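Local coordinates for ethanolamine kinase Pv091845 (Plasmodium vivax, PDB 2QG7), which probably transfers a phosphate from ATP to ethanolamine, the first step of phosphatidylethanolamine synthesis from ethanolamine, at residues D[288-296]-D[352-363]; D[94-102]-D[171-179]. One frame throughout, in Å; residues are numbered along the deposited sequence.

Contact 1: D[288-296]-D[352-363]; sequences SPIVLCHCD and FEYSCPMERAYD
Val291 and Met358 pair as the hydrogen-bonded rung of a short two-stranded antiparallel ribbon in the kinase-like fold. Val291 N gives to Met358 O at 2.8 Å, and Met358 N returns a bond to Val291 O that lies almost along the carbonyl direction (166°). The sequence His-Cys-Asp at 294-296 is consistent with the HxD catalytic loop of this fold, and Phe352-Glu353 with the end of its metal-binding loop; the ribbon joins the two.

Beyond the ribbon, helix 360-369 begins, and its first N-H groups are met by the 288-296 segment: Arg360 N reaches Pro289 O at 3.0 Å, and Ala361 N reaches Ser288 OG, which also bonds Glu409. Over one face of the Arg360 guanidinium lies Pro289 CG, while NE forms a salt bridge with Glu409. The Glu359 carboxylate turns to Ser234 and Trp237.

One turn on, the Asp363 carboxylate grips two successive amides, OD2 taking His294 N at 2.8 Å and OD1 taking Cys295 N at 2.9 Å; both donors come from above its plane. OD2 also bonds His210, which helps fix the carboxylate in place.

The His294 carbonyl is doubly satisfied, by Ser355 OG at 3.0 Å and by a water that accepts from Tyr354 N. Its ring is held at both nitrogens: ND1 receives Asp296 N in the ring plane, and NE2 bonds Ile350 O. The ring edge at CD2 sits 3.3 Å from Phe352 CE2, the two planes inclined at 59°. Cys295 SG packs against Met358 SD, and a second water joins Cys295 O to Tyr362 OH, 2.7 Å from the latter.

Contact 2: D[94-102]-D[171-179]; sequences VMLHYGKDL and YVFFTNGRI
Tyr98 and Phe174 form an offset stack, their rings nearly parallel (3°) and their centroids 4.1 Å apart. Phe174 CG sits between its backbone N and carbonyl carbon (chi1 42°), an orientation that folds the ring back over its own hairpin, where Gly177 O lies 3.3 Å above the plane, over the ring centre. The phenyl is thus sandwiched between that carbonyl and the tyrosine.

Two CH-pi contacts add to this. Phe174 CB rests over the Tyr98 face, 3.7 Å from the ring centroid, and Leu102 CD2 lies over one face of the Tyr171 ring.

Van der Waals packing fills in between. Ile179 CD1 pushes in among Val94 CG1, Tyr98 CB and the Gly99 backbone, coming within 3.4 Å of Gly99 N. Leu102 CD1 touches both Tyr171 CB and Ile179 CG2, and Val172 CG2 comes to 3.3 Å from the carbonyl oxygen of Tyr98.

Backbone hydrogen bonds shape each partner separately. The hairpin closes with a type I turn from Phe174 to Gly177, and at its other end Tyr171 and Val172 face Ile179 as a classic beta bulge, both giving their N-H to Ile179 O. A wider pi-type turn spans 94-98, with Gly99 N bonded to Val94 O.

Turn 94-98 of helix 84-98 lies across strand segments 171-174 and 177-179 of the five-stranded sheet at roughly a right angle, with Val94 also touching Leu73 of helix 65-75 and Ile138 of strand 136-141.

Overall arrangement
From the N terminus, helices 65-75 and 84-98 come first, and contact 2 closes when the chain returns at strands 170-174 and 177-181. Its loop holds the first three strands of the five-stranded sheet and helix 151-163. Contact 1 opens later, at strand 290-293, and closes at 352-363 around strands 302-304 and 347-349 and the unmodelled residues 308-343. The two are therefore in series, neither nested nor crossed, with centres 28 Å apart and nearest atoms about 6 Å apart. Contact 2 ties an N-terminal helix to the sheet; contact 1 joins two loops of the probable active site. Helix 151-163 adjoins both: Glu154 pairs with Arg178, and Ile157 touches Leu292.

Contact 1: D[288-296]-D[352-363]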
# COMPACT_ATOMS: atom_id res chain seq x y z
N SER D 288 19.90 9.36 23.50
CA SER D 288 19.04 8.37 24.08
C SER D 288 19.93 7.26 24.61
O SER D 288 20.78 6.73 23.88
CB SER D 288 18.01 7.85 23.06
OG SER D 288 17.08 6.96 23.65
N PRO D 289 19.73 6.90 25.89
CA PRO D 289 20.50 5.83 26.52
C PRO D 289 20.41 4.51 25.74
O PRO D 289 19.33 4.08 25.39
CB PRO D 289 19.85 5.68 27.89
CG PRO D 289 19.09 6.99 28.09
CD PRO D 289 18.70 7.48 26.78
N ILE D 290 21.57 3.92 25.47
CA ILE D 290 21.70 2.63 24.81
C ILE D 290 21.35 1.53 25.81
O ILE D 290 22.02 1.37 26.83
CB ILE D 290 23.14 2.40 24.28
CG1 ILE D 290 23.71 3.69 23.62
CG2 ILE D 290 23.23 1.24 23.36
CD1 ILE D 290 22.90 4.26 22.50
N VAL D 291 20.27 0.81 25.53
CA VAL D 291 19.77 -0.26 26.40
C VAL D 291 19.60 -1.53 25.60
O VAL D 291 19.82 -1.54 24.37
CB VAL D 291 18.45 0.14 27.11
CG1 VAL D 291 18.66 1.44 27.91
CG2 VAL D 291 17.35 0.37 26.13
N LEU D 292 19.27 -2.63 26.26
CA LEU D 292 18.97 -3.86 25.53
C LEU D 292 17.56 -3.70 25.04
O LEU D 292 16.60 -3.66 25.84
CB LEU D 292 19.08 -5.06 26.46
CG LEU D 292 19.00 -6.47 25.84
CD1 LEU D 292 19.93 -6.60 24.63
CD2 LEU D 292 19.28 -7.52 26.89
N CYS D 293 17.44 -3.56 23.72
CA CYS D 293 16.14 -3.38 23.07
C CYS D 293 15.59 -4.69 22.52
O CYS D 293 16.32 -5.62 22.25
CB CYS D 293 16.31 -2.36 21.96
SG CYS D 293 16.64 -0.67 22.53
N HIS D 294 14.27 -4.78 22.39
CA HIS D 294 13.66 -5.90 21.66
C HIS D 294 13.83 -5.80 20.13
O HIS D 294 14.23 -6.78 19.46
CB HIS D 294 12.20 -6.03 22.03
CG HIS D 294 11.55 -7.24 21.42
ND1 HIS D 294 11.16 -7.29 20.09
CD2 HIS D 294 11.21 -8.43 21.96
CE1 HIS D 294 10.62 -8.47 19.84
NE2 HIS D 294 10.63 -9.18 20.96
N CYS D 295 13.53 -4.61 19.60
CA CYS D 295 13.80 -4.21 18.18
C CYS D 295 12.75 -4.60 17.14
O CYS D 295 12.87 -4.16 16.00
CB CYS D 295 15.19 -4.64 17.72
SG CYS D 295 16.52 -4.05 18.74
N ASP D 296 11.77 -5.41 17.54
CA ASP D 296 10.71 -5.92 16.68
C ASP D 296 9.42 -6.07 17.47
O ASP D 296 8.76 -7.12 17.49
CB ASP D 296 11.14 -7.23 16.00
CG ASP D 296 10.27 -7.55 14.81
OD1 ASP D 296 9.63 -6.62 14.23
OD2 ASP D 296 10.19 -8.76 14.47
N PHE D 352 13.10 -12.69 19.94
CA PHE D 352 14.18 -11.74 20.20
C PHE D 352 15.30 -11.89 19.19
O PHE D 352 16.48 -11.74 19.54
CB PHE D 352 14.74 -11.99 21.61
CG PHE D 352 13.72 -11.82 22.70
CD1 PHE D 352 12.97 -12.91 23.15
CD2 PHE D 352 13.50 -10.58 23.27
CE1 PHE D 352 12.00 -12.74 24.15
CE2 PHE D 352 12.55 -10.40 24.25
CZ PHE D 352 11.79 -11.48 24.69
N GLU D 353 14.94 -12.19 17.94
CA GLU D 353 15.93 -12.35 16.86
C GLU D 353 16.60 -11.05 16.44
O GLU D 353 17.67 -11.09 15.85
CB GLU D 353 15.37 -13.09 15.65
CG GLU D 353 14.11 -12.51 15.00
CD GLU D 353 13.51 -13.45 13.90
OE1 GLU D 353 12.66 -13.00 13.04
OE2 GLU D 353 13.90 -14.66 13.92
N TYR D 354 15.97 -9.91 16.73
CA TYR D 354 16.57 -8.61 16.40
C TYR D 354 17.16 -7.91 17.60
O TYR D 354 17.78 -6.86 17.44
CB TYR D 354 15.58 -7.71 15.65
CG TYR D 354 15.10 -8.34 14.37
CD1 TYR D 354 13.87 -9.00 14.32
CD2 TYR D 354 15.87 -8.30 13.22
CE1 TYR D 354 13.43 -9.57 13.16
CE2 TYR D 354 15.44 -8.88 12.06
CZ TYR D 354 14.22 -9.51 12.04
OH TYR D 354 13.79 -10.10 10.87
N SER D 355 16.98 -8.49 18.78
CA SER D 355 17.43 -7.90 20.05
C SER D 355 18.90 -7.64 20.13
O SER D 355 19.74 -8.53 19.90
CB SER D 355 16.99 -8.76 21.21
OG SER D 355 15.58 -8.77 21.26
N CYS D 356 19.22 -6.39 20.44
CA CYS D 356 20.59 -5.96 20.61
C CYS D 356 20.57 -4.60 21.26
O CYS D 356 19.48 -4.04 21.51
CB CYS D 356 21.34 -5.91 19.28
SG CYS D 356 20.51 -4.95 18.00
N PRO D 357 21.74 -4.10 21.64
CA PRO D 357 21.83 -2.79 22.29
C PRO D 357 21.57 -1.62 21.34
O PRO D 357 22.30 -1.42 20.41
CB PRO D 357 23.25 -2.78 22.85
CG PRO D 357 23.72 -4.25 22.79
CD PRO D 357 23.05 -4.80 21.62
N MET D 358 20.52 -0.86 21.58
CA MET D 358 20.21 0.31 20.77
C MET D 358 19.71 1.38 21.70
O MET D 358 19.44 1.09 22.86
CB MET D 358 19.10 -0.03 19.77
CG MET D 358 19.49 -0.95 18.65
SD MET D 358 18.23 -1.14 17.36
CE MET D 358 19.09 -2.30 16.29
N GLU D 359 19.51 2.59 21.17
CA GLU D 359 18.81 3.67 21.83
C GLU D 359 17.43 3.21 22.26
O GLU D 359 16.70 2.61 21.49
CB GLU D 359 18.67 4.84 20.87
CG GLU D 359 19.98 5.58 20.55
CD GLU D 359 20.76 5.01 19.38
OE1 GLU D 359 20.53 3.82 18.99
OE2 GLU D 359 21.63 5.74 18.82
N ARG D 360 17.07 3.53 23.50
CA ARG D 360 15.79 3.15 24.07
C ARG D 360 14.66 3.80 23.34
O ARG D 360 13.52 3.30 23.37
CB ARG D 360 15.72 3.46 25.58
CG ARG D 360 15.95 4.93 25.98
CD ARG D 360 15.29 5.29 27.29
NE ARG D 360 15.35 6.73 27.59
CZ ARG D 360 14.94 7.33 28.73
NH1 ARG D 360 14.42 6.62 29.73
NH2 ARG D 360 15.05 8.66 28.87
N ALA D 361 14.95 4.93 22.71
CA ALA D 361 13.93 5.71 22.01
C ALA D 361 13.56 5.05 20.66
O ALA D 361 12.40 5.11 20.24
CB ALA D 361 14.37 7.11 21.82
N TYR D 362 14.53 4.38 20.02
CA TYR D 362 14.22 3.51 18.88
C TYR D 362 13.14 2.42 19.15
O TYR D 362 12.21 2.26 18.35
CB TYR D 362 15.47 2.88 18.33
CG TYR D 362 15.17 2.00 17.18
CD1 TYR D 362 15.03 2.53 15.88
CD2 TYR D 362 14.98 0.62 17.36
CE1 TYR D 362 14.75 1.70 14.79
CE2 TYR D 362 14.66 -0.22 16.28
CZ TYR D 362 14.57 0.33 14.99
OH TYR D 362 14.26 -0.52 13.95
N ASP D 363 13.29 1.69 20.26
CA ASP D 363 12.39 0.61 20.60
C ASP D 363 10.97 1.06 20.88
O ASP D 363 10.02 0.35 20.58
CB ASP D 363 12.94 -0.17 21.78
CG ASP D 363 12.70 -1.68 21.69
OD1 ASP D 363 12.36 -2.20 20.58
OD2 ASP D 363 12.88 -2.34 22.74
O HOH W 1 13.51 -9.26 17.88
O HOH W 2 14.82 -3.09 14.45

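Contact 2: D[94-102]-D[171-179]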
# COMPACT_ATOMS: atom_id res chain seq x y z
N VAL D 94 13.73 -34.17 14.97
CA VAL D 94 14.25 -33.11 15.83
C VAL D 94 14.15 -33.58 17.27
O VAL D 94 15.14 -33.53 18.01
CB VAL D 94 13.53 -31.73 15.60
CG1 VAL D 94 13.91 -30.72 16.68
CG2 VAL D 94 13.88 -31.15 14.21
N MET D 95 12.98 -34.08 17.64
CA MET D 95 12.74 -34.59 18.99
C MET D 95 13.51 -35.88 19.32
O MET D 95 13.82 -36.17 20.49
CB MET D 95 11.23 -34.81 19.23
CG MET D 95 10.38 -33.50 19.28
SD MET D 95 11.04 -32.11 20.27
CE MET D 95 11.16 -32.79 21.98
N LEU D 96 13.80 -36.67 18.30
CA LEU D 96 14.47 -37.94 18.51
C LEU D 96 15.98 -37.77 18.73
O LEU D 96 16.56 -38.44 19.58
CB LEU D 96 14.18 -38.91 17.34
CG LEU D 96 14.80 -40.32 17.29
CD1 LEU D 96 14.30 -41.25 18.42
CD2 LEU D 96 14.53 -40.92 15.93
N HIS D 97 16.59 -36.87 17.96
CA HIS D 97 18.03 -36.65 18.00
C HIS D 97 18.38 -35.46 18.90
O HIS D 97 19.07 -35.60 19.92
CB HIS D 97 18.58 -36.45 16.58
CG HIS D 97 20.05 -36.16 16.53
ND1 HIS D 97 20.59 -35.11 15.80
CD2 HIS D 97 21.11 -36.78 17.13
CE1 HIS D 97 21.90 -35.09 15.95
NE2 HIS D 97 22.24 -36.09 16.75
N TYR D 98 17.89 -34.27 18.51
CA TYR D 98 18.23 -33.03 19.22
C TYR D 98 17.63 -32.96 20.63
O TYR D 98 18.32 -32.61 21.60
CB TYR D 98 17.84 -31.81 18.36
CG TYR D 98 18.72 -31.61 17.15
CD1 TYR D 98 18.15 -31.46 15.87
CD2 TYR D 98 20.13 -31.56 17.27
CE1 TYR D 98 18.96 -31.27 14.73
CE2 TYR D 98 20.95 -31.37 16.13
CZ TYR D 98 20.36 -31.23 14.87
OH TYR D 98 21.16 -31.04 13.74
N GLY D 99 16.34 -33.31 20.73
CA GLY D 99 15.60 -33.30 21.97
C GLY D 99 15.48 -34.67 22.59
O GLY D 99 14.42 -35.05 23.07
N LYS D 100 16.60 -35.39 22.61
CA LYS D 100 16.65 -36.77 23.12
C LYS D 100 16.52 -36.83 24.64
O LYS D 100 15.90 -37.75 25.17
CB LYS D 100 17.94 -37.46 22.66
CG LYS D 100 19.19 -36.63 22.91
CD LYS D 100 20.45 -37.44 22.69
CE LYS D 100 21.68 -36.71 23.28
NZ LYS D 100 22.96 -37.44 23.00
N ASP D 101 17.11 -35.85 25.33
CA ASP D 101 17.06 -35.76 26.80
C ASP D 101 15.83 -35.00 27.26
O ASP D 101 15.74 -34.61 28.42
CB ASP D 101 18.33 -35.10 27.35
CG ASP D 101 19.61 -35.67 26.73
OD1 ASP D 101 19.65 -36.89 26.39
OD2 ASP D 101 20.57 -34.90 26.56
N LEU D 102 14.88 -34.82 26.35
CA LEU D 102 13.63 -34.13 26.62
C LEU D 102 12.40 -35.02 26.45
O LEU D 102 11.36 -34.80 27.12
CB LEU D 102 13.50 -32.89 25.72
CG LEU D 102 14.49 -31.73 25.91
CD1 LEU D 102 14.31 -30.76 24.78
CD2 LEU D 102 14.28 -31.02 27.26
N TYR D 171 16.19 -24.96 24.96
CA TYR D 171 16.82 -26.22 25.36
C TYR D 171 18.01 -26.62 24.46
O TYR D 171 19.11 -26.90 24.97
CB TYR D 171 15.77 -27.32 25.38
CG TYR D 171 14.63 -27.08 26.35
CD1 TYR D 171 14.84 -27.18 27.73
CD2 TYR D 171 13.35 -26.77 25.90
CE1 TYR D 171 13.79 -26.97 28.63
CE2 TYR D 171 12.28 -26.56 26.79
CZ TYR D 171 12.52 -26.67 28.16
OH TYR D 171 11.51 -26.46 29.06
N VAL D 172 17.79 -26.62 23.13
CA VAL D 172 18.82 -27.05 22.17
C VAL D 172 18.95 -26.09 20.97
O VAL D 172 17.95 -25.64 20.42
CB VAL D 172 18.55 -28.50 21.62
CG1 VAL D 172 19.69 -28.94 20.70
CG2 VAL D 172 18.35 -29.50 22.75
N PHE D 173 20.20 -25.81 20.57
CA PHE D 173 20.49 -25.01 19.38
C PHE D 173 21.08 -25.91 18.28
O PHE D 173 22.00 -26.68 18.54
CB PHE D 173 21.48 -23.87 19.69
CG PHE D 173 20.96 -22.82 20.65
CD1 PHE D 173 21.18 -22.93 22.02
CD2 PHE D 173 20.27 -21.70 20.17
CE1 PHE D 173 20.72 -21.96 22.92
CE2 PHE D 173 19.77 -20.71 21.05
CZ PHE D 173 20.00 -20.84 22.43
N PHE D 174 20.53 -25.82 17.06
CA PHE D 174 21.12 -26.47 15.88
C PHE D 174 21.13 -25.54 14.68
O PHE D 174 20.43 -24.52 14.67
CB PHE D 174 20.46 -27.83 15.56
CG PHE D 174 18.94 -27.85 15.68
CD1 PHE D 174 18.14 -27.67 14.55
CD2 PHE D 174 18.32 -28.07 16.90
CE1 PHE D 174 16.76 -27.69 14.64
CE2 PHE D 174 16.92 -28.10 17.00
CZ PHE D 174 16.15 -27.91 15.86
N THR D 175 21.92 -25.90 13.66
CA THR D 175 22.24 -24.91 12.60
C THR D 175 21.04 -24.37 11.84
O THR D 175 21.16 -23.37 11.11
CB THR D 175 23.30 -25.41 11.58
OG1 THR D 175 22.85 -26.65 10.98
CG2 THR D 175 24.66 -25.62 12.28
N ASN D 176 19.89 -25.02 12.02
CA ASN D 176 18.71 -24.67 11.23
C ASN D 176 17.45 -24.46 12.09
O ASN D 176 16.35 -24.20 11.58
CB ASN D 176 18.53 -25.68 10.07
CG ASN D 176 18.01 -27.04 10.54
OD1 ASN D 176 16.87 -27.37 10.29
ND2 ASN D 176 18.83 -27.81 11.23
N GLY D 177 17.62 -24.51 13.41
CA GLY D 177 16.51 -24.24 14.29
C GLY D 177 16.86 -24.46 15.72
O GLY D 177 18.04 -24.59 16.07
N ARG D 178 15.83 -24.50 16.57
CA ARG D 178 16.03 -24.76 18.00
C ARG D 178 14.83 -25.41 18.67
O ARG D 178 13.71 -25.41 18.11
CB ARG D 178 16.36 -23.45 18.74
CG ARG D 178 15.15 -22.52 18.87
CD ARG D 178 15.45 -21.36 19.77
NE ARG D 178 16.18 -20.33 19.08
CZ ARG D 178 15.76 -19.07 18.95
NH1 ARG D 178 16.53 -18.21 18.29
NH2 ARG D 178 14.61 -18.66 19.48
N ILE D 179 15.06 -25.94 19.87
CA ILE D 179 13.97 -26.46 20.71
C ILE D 179 13.87 -25.60 21.97
O ILE D 179 14.82 -25.48 22.76
CB ILE D 179 14.14 -27.97 21.12
CG1 ILE D 179 14.47 -28.84 19.90
CG2 ILE D 179 12.85 -28.46 21.79
CD1 ILE D 179 14.98 -30.27 20.25